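Local atomic coordinates of glutamate racemase (Campylobacter jejuni, PDB entry 3UHF), a protein that is an alpha/beta protein of the aspartate/glutamate/hydantoin racemase family, built round two parallel sheets, with D-glutamic acid bound in its pocket. Residues 189-194 / 212-217; 38-43 / 248-253; 121-126 / 223-228. All blocks are in the same frame, centred on the assembly; numbering follows the deposited sequence.

Contact 1: 189-194 / 212-217; sequences YYFKNI and RSLSKY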
# COMPACT_ATOMS: atom_id res chain seq x y z
N TYR A 189 1.16 -17.49 15.94
CA TYR A 189 2.36 -16.90 16.51
C TYR A 189 2.18 -15.42 16.78
O TYR A 189 2.45 -14.94 17.89
CB TYR A 189 3.56 -17.13 15.58
CG TYR A 189 4.83 -16.41 16.00
CD1 TYR A 189 5.64 -16.92 17.01
CD2 TYR A 189 5.24 -15.25 15.35
CE1 TYR A 189 6.81 -16.28 17.37
CE2 TYR A 189 6.41 -14.61 15.71
CZ TYR A 189 7.19 -15.13 16.72
OH TYR A 189 8.36 -14.49 17.08
N TYR A 190 1.72 -14.67 15.78
CA TYR A 190 1.59 -13.23 15.95
C TYR A 190 0.38 -12.85 16.79
O TYR A 190 0.41 -11.86 17.50
CB TYR A 190 1.51 -12.51 14.60
CG TYR A 190 2.84 -12.47 13.87
CD1 TYR A 190 2.99 -13.07 12.64
CD2 TYR A 190 3.94 -11.86 14.46
CE1 TYR A 190 4.21 -13.04 11.98
CE2 TYR A 190 5.17 -11.82 13.81
CZ TYR A 190 5.30 -12.42 12.57
OH TYR A 190 6.52 -12.38 11.94
N PHE A 191 -0.69 -13.64 16.71
CA PHE A 191 -1.97 -13.19 17.26
C PHE A 191 -2.37 -13.89 18.56
O PHE A 191 -3.50 -13.76 19.03
CB PHE A 191 -3.07 -13.36 16.21
CG PHE A 191 -2.82 -12.60 14.93
CD1 PHE A 191 -3.20 -13.15 13.72
CD2 PHE A 191 -2.24 -11.34 14.94
CE1 PHE A 191 -2.98 -12.47 12.53
CE2 PHE A 191 -2.03 -10.64 13.76
CZ PHE A 191 -2.40 -11.21 12.54
N LYS A 192 -1.44 -14.66 19.13
CA LYS A 192 -1.72 -15.32 20.39
C LYS A 192 -2.03 -14.29 21.48
O LYS A 192 -1.32 -13.28 21.61
CB LYS A 192 -0.55 -16.22 20.79
CG LYS A 192 -1.00 -17.66 21.04
CD LYS A 192 -1.94 -18.15 19.93
CE LYS A 192 -2.76 -19.36 20.38
NZ LYS A 192 -1.92 -20.48 20.91
N ASN A 193 -3.09 -14.52 22.23
CA ASN A 193 -3.50 -13.60 23.28
C ASN A 193 -3.75 -12.19 22.76
O ASN A 193 -3.52 -11.19 23.46
CB ASN A 193 -2.47 -13.60 24.42
CG ASN A 193 -2.20 -14.98 24.95
OD1 ASN A 193 -1.04 -15.38 25.12
ND2 ASN A 193 -3.26 -15.74 25.22
N ILE A 194 -4.20 -12.09 21.52
CA ILE A 194 -4.66 -10.81 21.02
C ILE A 194 -6.17 -10.83 20.99
O ILE A 194 -6.78 -11.86 20.68
CB ILE A 194 -4.08 -10.46 19.64
CG1 ILE A 194 -3.92 -8.96 19.53
CG2 ILE A 194 -4.95 -10.98 18.50
CD1 ILE A 194 -3.82 -8.48 18.12
N ARG A 212 -8.25 -13.42 2.82
CA ARG A 212 -9.22 -14.49 3.04
C ARG A 212 -8.84 -15.31 4.28
O ARG A 212 -9.70 -15.62 5.11
CB ARG A 212 -9.32 -15.40 1.82
CG ARG A 212 -10.35 -16.51 1.95
CD ARG A 212 -10.38 -17.41 0.72
NE ARG A 212 -9.13 -18.14 0.55
CZ ARG A 212 -8.18 -17.80 -0.32
NH1 ARG A 212 -7.06 -18.52 -0.39
NH2 ARG A 212 -8.34 -16.75 -1.11
N SER A 213 -7.56 -15.62 4.41
CA SER A 213 -7.08 -16.37 5.56
C SER A 213 -7.18 -15.58 6.86
O SER A 213 -7.55 -16.13 7.90
CB SER A 213 -5.64 -16.84 5.33
OG SER A 213 -5.63 -17.91 4.40
N LEU A 214 -6.84 -14.29 6.81
CA LEU A 214 -6.96 -13.44 8.00
C LEU A 214 -8.41 -13.32 8.45
O LEU A 214 -8.71 -13.38 9.64
CB LEU A 214 -6.34 -12.05 7.75
CG LEU A 214 -4.81 -12.00 7.67
CD1 LEU A 214 -4.34 -10.68 7.07
CD2 LEU A 214 -4.24 -12.18 9.06
N SER A 215 -9.31 -13.18 7.49
CA SER A 215 -10.73 -13.04 7.80
C SER A 215 -11.28 -14.32 8.42
O SER A 215 -12.05 -14.28 9.38
CB SER A 215 -11.52 -12.65 6.55
OG SER A 215 -12.88 -12.40 6.87
N LYS A 216 -10.85 -15.47 7.90
CA LYS A 216 -11.26 -16.75 8.46
C LYS A 216 -10.71 -16.91 9.87
O LYS A 216 -11.40 -17.42 10.76
CB LYS A 216 -10.83 -17.90 7.56
CG LYS A 216 -11.21 -19.28 8.07
CD LYS A 216 -10.70 -20.37 7.14
CE LYS A 216 -10.92 -21.76 7.73
NZ LYS A 216 -12.36 -22.03 7.99
N TYR A 217 -9.48 -16.45 10.09
CA TYR A 217 -8.85 -16.54 11.41
C TYR A 217 -9.63 -15.72 12.45
O TYR A 217 -9.93 -16.21 13.53
CB TYR A 217 -7.39 -16.05 11.36
CG TYR A 217 -6.66 -16.19 12.69
CD1 TYR A 217 -6.10 -17.41 13.06
CD2 TYR A 217 -6.58 -15.13 13.59
CE1 TYR A 217 -5.45 -17.55 14.28
CE2 TYR A 217 -5.94 -15.27 14.81
CZ TYR A 217 -5.38 -16.49 15.15
OH TYR A 217 -4.74 -16.64 16.35
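Phe191 turns its CG anti to its carbonyl carbon (chi1 -59°), while Tyr217 extends its CG anti to the backbone N (chi1 -176°), and the two rings reach each other from facing segments. The rings are inclined to one another, with 46° between their planes. Their centroids lie 5.6 Å apart. Phe191 CD1 makes the nearest approach, 3.6 Å from Tyr217 CE2. The tyrosine ring also runs alongside the root of the phenylalanine, bringing Tyr217 OH to 3.7 Å from Phe191 CB. Farther out, Phe191 CE1 meets Leu214 CD2 at 3.7 Å, and this methyl comes in at the ring's edge, near its plane. One face of the same ring is covered by Tyr190 CB, offset toward the rim. Phe191 also opens a type II turn that runs to Ile194 and is closed by Ile194 N to Phe191 O (3.1 Å). Phe191 packs besides on Leu136 and Ile138 of strand 135-139, Leu214 likewise touches Ile138, and Met187 of helix 181-191 lies against Leu214 and Tyr217; the contact thus joins helices 181-191 and 211-218 against strand 135-139 of the four-stranded parallel sheet.

Contact 2: 38-43 / 248-253; sequences SVLKSL and AKLHFY
Ser38 OG, two residues ahead of the Leu40 that meets Leu250 and Phe252, has two backbone carbonyls within hydrogen-bonding reach, Gly35 O and Thr205 O, and its single O-H must be shared or alternate between them. Gly35 lies just before the same helix, 37-45, whereas Thr205 is a distant residue that lines the D-glutamic acid pocket. From this helix Leu40 points at strand 249-254. Its CG is carried anti to the backbone N (chi1 -177°), which extends the two methyls toward the strand. Leu40 CD2 comes to 3.6 Å from Phe252 CE2 and to 3.9 Å from Phe252 CZ, approaching that side of the ring at a slant. The other branch makes a looser touch, Leu40 CD1 lying 4.4 Å from Leu250 CD2. The backbones stay well apart, the nearest CA pair, Leu40 and Leu250, being separated by 9.6 Å. Ile52 of the adjacent strand and Leu269 also touch Leu40, and Phe252 packs on Tyr54 and on Lys262 and Ala265 of helix 258-268. The strand takes its alignment from backbone hydrogen bonds of Lys249, His251 and Tyr253 to strand 51-56 and Asp50. Between the two segments the contact is apolar, and no directional bond fixes the helix against the strand.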
# COMPACT_ATOMS: atom_id res chain seq x y z
N SER A 38 -0.83 -4.83 -5.26
CA SER A 38 -2.15 -4.89 -4.64
C SER A 38 -2.83 -3.52 -4.69
O SER A 38 -4.06 -3.43 -4.83
CB SER A 38 -2.06 -5.41 -3.20
OG SER A 38 -1.39 -4.50 -2.35
N VAL A 39 -2.03 -2.47 -4.60
CA VAL A 39 -2.51 -1.10 -4.73
C VAL A 39 -2.77 -0.78 -6.19
O VAL A 39 -3.80 -0.19 -6.53
CB VAL A 39 -1.51 -0.09 -4.13
CG1 VAL A 39 -1.96 1.35 -4.41
CG2 VAL A 39 -1.38 -0.31 -2.62
N LEU A 40 -1.85 -1.19 -7.06
CA LEU A 40 -2.04 -0.98 -8.49
C LEU A 40 -3.37 -1.58 -8.95
O LEU A 40 -4.11 -0.95 -9.72
CB LEU A 40 -0.89 -1.61 -9.28
CG LEU A 40 -0.99 -1.38 -10.79
CD1 LEU A 40 -0.79 0.09 -11.11
CD2 LEU A 40 0.03 -2.24 -11.55
N LYS A 41 -3.68 -2.77 -8.45
CA LYS A 41 -4.92 -3.44 -8.81
C LYS A 41 -6.14 -2.57 -8.49
O LYS A 41 -7.02 -2.41 -9.33
CB LYS A 41 -5.03 -4.78 -8.08
CG LYS A 41 -6.25 -5.61 -8.46
CD LYS A 41 -6.11 -7.02 -7.88
CE LYS A 41 -7.21 -7.94 -8.36
NZ LYS A 41 -8.54 -7.51 -7.85
N SER A 42 -6.18 -1.99 -7.29
CA SER A 42 -7.31 -1.14 -6.92
C SER A 42 -7.41 0.07 -7.82
O SER A 42 -8.51 0.43 -8.26
CB SER A 42 -7.18 -0.69 -5.46
OG SER A 42 -7.05 -1.80 -4.59
N LEU A 43 -6.27 0.71 -8.08
CA LEU A 43 -6.25 1.92 -8.92
C LEU A 43 -6.69 1.63 -10.35
O LEU A 43 -7.42 2.42 -10.96
CB LEU A 43 -4.85 2.53 -8.94
CG LEU A 43 -4.32 3.01 -7.59
CD1 LEU A 43 -2.84 3.32 -7.69
CD2 LEU A 43 -5.10 4.24 -7.14
N ALA A 248 -6.45 1.66 -17.76
CA ALA A 248 -5.22 2.40 -18.00
C ALA A 248 -4.22 1.58 -18.80
O ALA A 248 -4.21 0.35 -18.76
CB ALA A 248 -4.60 2.83 -16.68
N LYS A 249 -3.37 2.28 -19.55
CA LYS A 249 -2.18 1.67 -20.11
C LYS A 249 -1.20 1.49 -18.97
O LYS A 249 -0.96 2.43 -18.20
CB LYS A 249 -1.57 2.56 -21.20
CG LYS A 249 -0.41 1.93 -21.95
CD LYS A 249 -0.78 0.58 -22.52
CE LYS A 249 -0.20 0.38 -23.91
NZ LYS A 249 1.27 0.60 -23.94
N LEU A 250 -0.64 0.29 -18.83
CA LEU A 250 0.26 -0.00 -17.72
C LEU A 250 1.69 -0.17 -18.23
O LEU A 250 1.91 -0.79 -19.27
CB LEU A 250 -0.17 -1.28 -17.00
CG LEU A 250 -1.56 -1.34 -16.37
CD1 LEU A 250 -1.76 -2.67 -15.65
CD2 LEU A 250 -1.74 -0.19 -15.41
N HIS A 251 2.65 0.40 -17.50
CA HIS A 251 4.06 0.18 -17.80
C HIS A 251 4.75 -0.24 -16.52
O HIS A 251 4.56 0.38 -15.47
CB HIS A 251 4.71 1.46 -18.33
CG HIS A 251 4.13 1.93 -19.62
ND1 HIS A 251 4.38 1.30 -20.82
CD2 HIS A 251 3.32 2.97 -19.90
CE1 HIS A 251 3.74 1.93 -21.79
NE2 HIS A 251 3.09 2.95 -21.26
N PHE A 252 5.56 -1.30 -16.60
CA PHE A 252 6.24 -1.84 -15.44
C PHE A 252 7.75 -1.66 -15.53
O PHE A 252 8.36 -1.97 -16.56
CB PHE A 252 5.91 -3.33 -15.29
CG PHE A 252 4.47 -3.59 -15.01
CD1 PHE A 252 3.59 -3.88 -16.04
CD2 PHE A 252 3.99 -3.52 -13.71
CE1 PHE A 252 2.25 -4.11 -15.77
CE2 PHE A 252 2.64 -3.75 -13.44
CZ PHE A 252 1.77 -4.04 -14.48
N TYR A 253 8.34 -1.16 -14.45
CA TYR A 253 9.79 -1.07 -14.33
C TYR A 253 10.24 -1.64 -13.00
O TYR A 253 9.50 -1.60 -12.02
CB TYR A 253 10.24 0.38 -14.46
CG TYR A 253 9.89 1.00 -15.79
CD1 TYR A 253 10.78 0.96 -16.86
CD2 TYR A 253 8.67 1.64 -15.98
CE1 TYR A 253 10.46 1.53 -18.08
CE2 TYR A 253 8.34 2.22 -17.20
CZ TYR A 253 9.24 2.16 -18.24
OH TYR A 253 8.92 2.74 -19.45

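Contact 3: 121-126 / 223-228; sequences VEATIK and KLIHSG
Thr124 and Ile225 bring helix 117-128 close to strand 223-226, their CA atoms only 6.4 Å apart. Past the strand the chain enters helix 227-238 at once, with His226 at its N-cap. Ile225 points at helix 117-128 and carries the contact from the strand side. Its CG1 lies 3.6 Å from Thr124 OG1, and its CG2 lies 3.9 Å from Ala123 CB, so the branched side chain sits against both residues. The threonine oxygen makes no hydrogen bond to the isoleucine: with OG1 anti to its own carbonyl carbon (chi1 -55°), beside the backbone N, the hydroxyl can reach back to Gly120 O, one turn earlier in its own helix. Thr124 also touches Ala199 and Ile201 of strand 199-202. Farther along the helix, Lys126 NZ forms a salt bridge to Glu122 OE2 (2.9 Å), using the lone pair that faces away from the other carboxylate oxygen. Glu237 is a second partner of the lysine, and Arg238 pairs with Glu122 OE1. His226 caps helix 227-238: its ND1 accepts a weak bond from Gly228 N (3.0 Å, bent to 120°) as well as one from Asp229 N. As in alpha/beta folds generally, a helix packs here on the face of a parallel beta-sheet, at its outer strand 223-226 and the neighbouring 199-202, and the outer strand runs straight into an N-capped helix.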
# COMPACT_ATOMS: atom_id res chain seq x y z
N VAL A 121 -6.26 5.18 7.41
CA VAL A 121 -6.89 5.70 8.63
C VAL A 121 -8.30 6.25 8.35
O VAL A 121 -9.25 5.94 9.08
CB VAL A 121 -6.01 6.76 9.30
CG1 VAL A 121 -6.76 7.47 10.42
CG2 VAL A 121 -4.73 6.10 9.82
N GLU A 122 -8.43 7.05 7.31
CA GLU A 122 -9.73 7.58 6.90
C GLU A 122 -10.73 6.44 6.65
O GLU A 122 -11.88 6.51 7.08
CB GLU A 122 -9.61 8.45 5.65
CG GLU A 122 -10.96 8.76 5.00
CD GLU A 122 -10.85 9.61 3.75
OE1 GLU A 122 -9.86 10.35 3.60
OE2 GLU A 122 -11.78 9.53 2.92
N ALA A 123 -10.29 5.40 5.94
CA ALA A 123 -11.16 4.27 5.63
C ALA A 123 -11.62 3.53 6.89
O ALA A 123 -12.77 3.07 6.98
CB ALA A 123 -10.47 3.30 4.66
N THR A 124 -10.72 3.44 7.87
CA THR A 124 -11.03 2.78 9.13
C THR A 124 -12.09 3.56 9.92
O THR A 124 -13.03 2.98 10.45
CB THR A 124 -9.76 2.61 10.00
OG1 THR A 124 -8.76 1.91 9.26
CG2 THR A 124 -10.06 1.83 11.29
N ILE A 125 -11.93 4.88 9.98
CA ILE A 125 -12.92 5.73 10.63
C ILE A 125 -14.29 5.64 9.94
O ILE A 125 -15.32 5.55 10.61
CB ILE A 125 -12.43 7.19 10.69
CG1 ILE A 125 -11.21 7.28 11.63
CG2 ILE A 125 -13.55 8.12 11.15
CD1 ILE A 125 -10.54 8.64 11.64
N LYS A 126 -14.31 5.63 8.62
CA LYS A 126 -15.58 5.47 7.91
C LYS A 126 -16.23 4.11 8.21
O LYS A 126 -17.45 4.02 8.33
CB LYS A 126 -15.38 5.59 6.40
CG LYS A 126 -15.12 6.99 5.88
CD LYS A 126 -15.07 6.93 4.36
CE LYS A 126 -14.62 8.24 3.73
NZ LYS A 126 -14.20 8.00 2.32
N LYS A 223 -13.73 -6.32 10.35
CA LYS A 223 -13.69 -5.71 9.02
C LYS A 223 -12.25 -5.49 8.58
O LYS A 223 -11.45 -4.92 9.31
CB LYS A 223 -14.45 -4.38 9.03
CG LYS A 223 -15.92 -4.52 9.36
CD LYS A 223 -16.61 -3.16 9.35
CE LYS A 223 -18.12 -3.30 9.49
NZ LYS A 223 -18.79 -2.02 9.12
N LEU A 224 -11.91 -5.95 7.37
CA LEU A 224 -10.55 -5.76 6.87
C LEU A 224 -10.48 -4.45 6.10
O LEU A 224 -11.33 -4.16 5.26
CB LEU A 224 -10.12 -6.94 5.98
CG LEU A 224 -9.53 -8.17 6.67
CD1 LEU A 224 -10.52 -8.76 7.65
CD2 LEU A 224 -9.16 -9.21 5.62
N ILE A 225 -9.46 -3.65 6.41
CA ILE A 225 -9.23 -2.38 5.72
C ILE A 225 -8.10 -2.55 4.71
O ILE A 225 -6.96 -2.77 5.08
CB ILE A 225 -8.89 -1.24 6.71
CG1 ILE A 225 -9.90 -1.19 7.86
CG2 ILE A 225 -8.79 0.08 5.98
CD1 ILE A 225 -11.34 -0.94 7.43
N HIS A 226 -8.44 -2.44 3.42
CA HIS A 226 -7.48 -2.69 2.33
C HIS A 226 -6.87 -1.33 1.92
O HIS A 226 -7.61 -0.37 1.64
CB HIS A 226 -8.29 -3.33 1.19
CG HIS A 226 -7.49 -3.76 -0.00
ND1 HIS A 226 -6.88 -2.87 -0.85
CD2 HIS A 226 -7.29 -4.99 -0.54
CE1 HIS A 226 -6.30 -3.54 -1.84
NE2 HIS A 226 -6.54 -4.83 -1.67
N SER A 227 -5.55 -1.22 1.92
CA SER A 227 -4.87 0.06 1.66
C SER A 227 -5.09 0.56 0.24
O SER A 227 -5.17 1.78 0.01
CB SER A 227 -3.36 -0.05 1.95
OG SER A 227 -3.12 -0.19 3.35
N GLY A 228 -5.20 -0.36 -0.71
CA GLY A 228 -5.46 0.00 -2.10
C GLY A 228 -6.86 0.56 -2.30
O GLY A 228 -7.05 1.59 -2.96

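Contacts 1 and 3 are buried and contact 2 only partly so. Contact 1 joins two helices against strand 135-139 of the four-stranded sheet, whereas contact 3 lays a helix on an outermost strand of that sheet, 223-226; contact 2 does the equivalent at strand 249-254, an edge of the five-stranded sheet. Rings dominate contact 1, one leucine serves two partners in contact 2, and contact 3 combines small and branched side chains, while beside it salt bridges join helix 117-128 to helix 227-238. Contact 1 touches contact 3 through Ser215 and Leu224, while contacts 2 and 3 meet where Ser42 packs on His226 and Gly228. Contacts 1 and 2 do not touch and lie on opposite sides of the chain's centre.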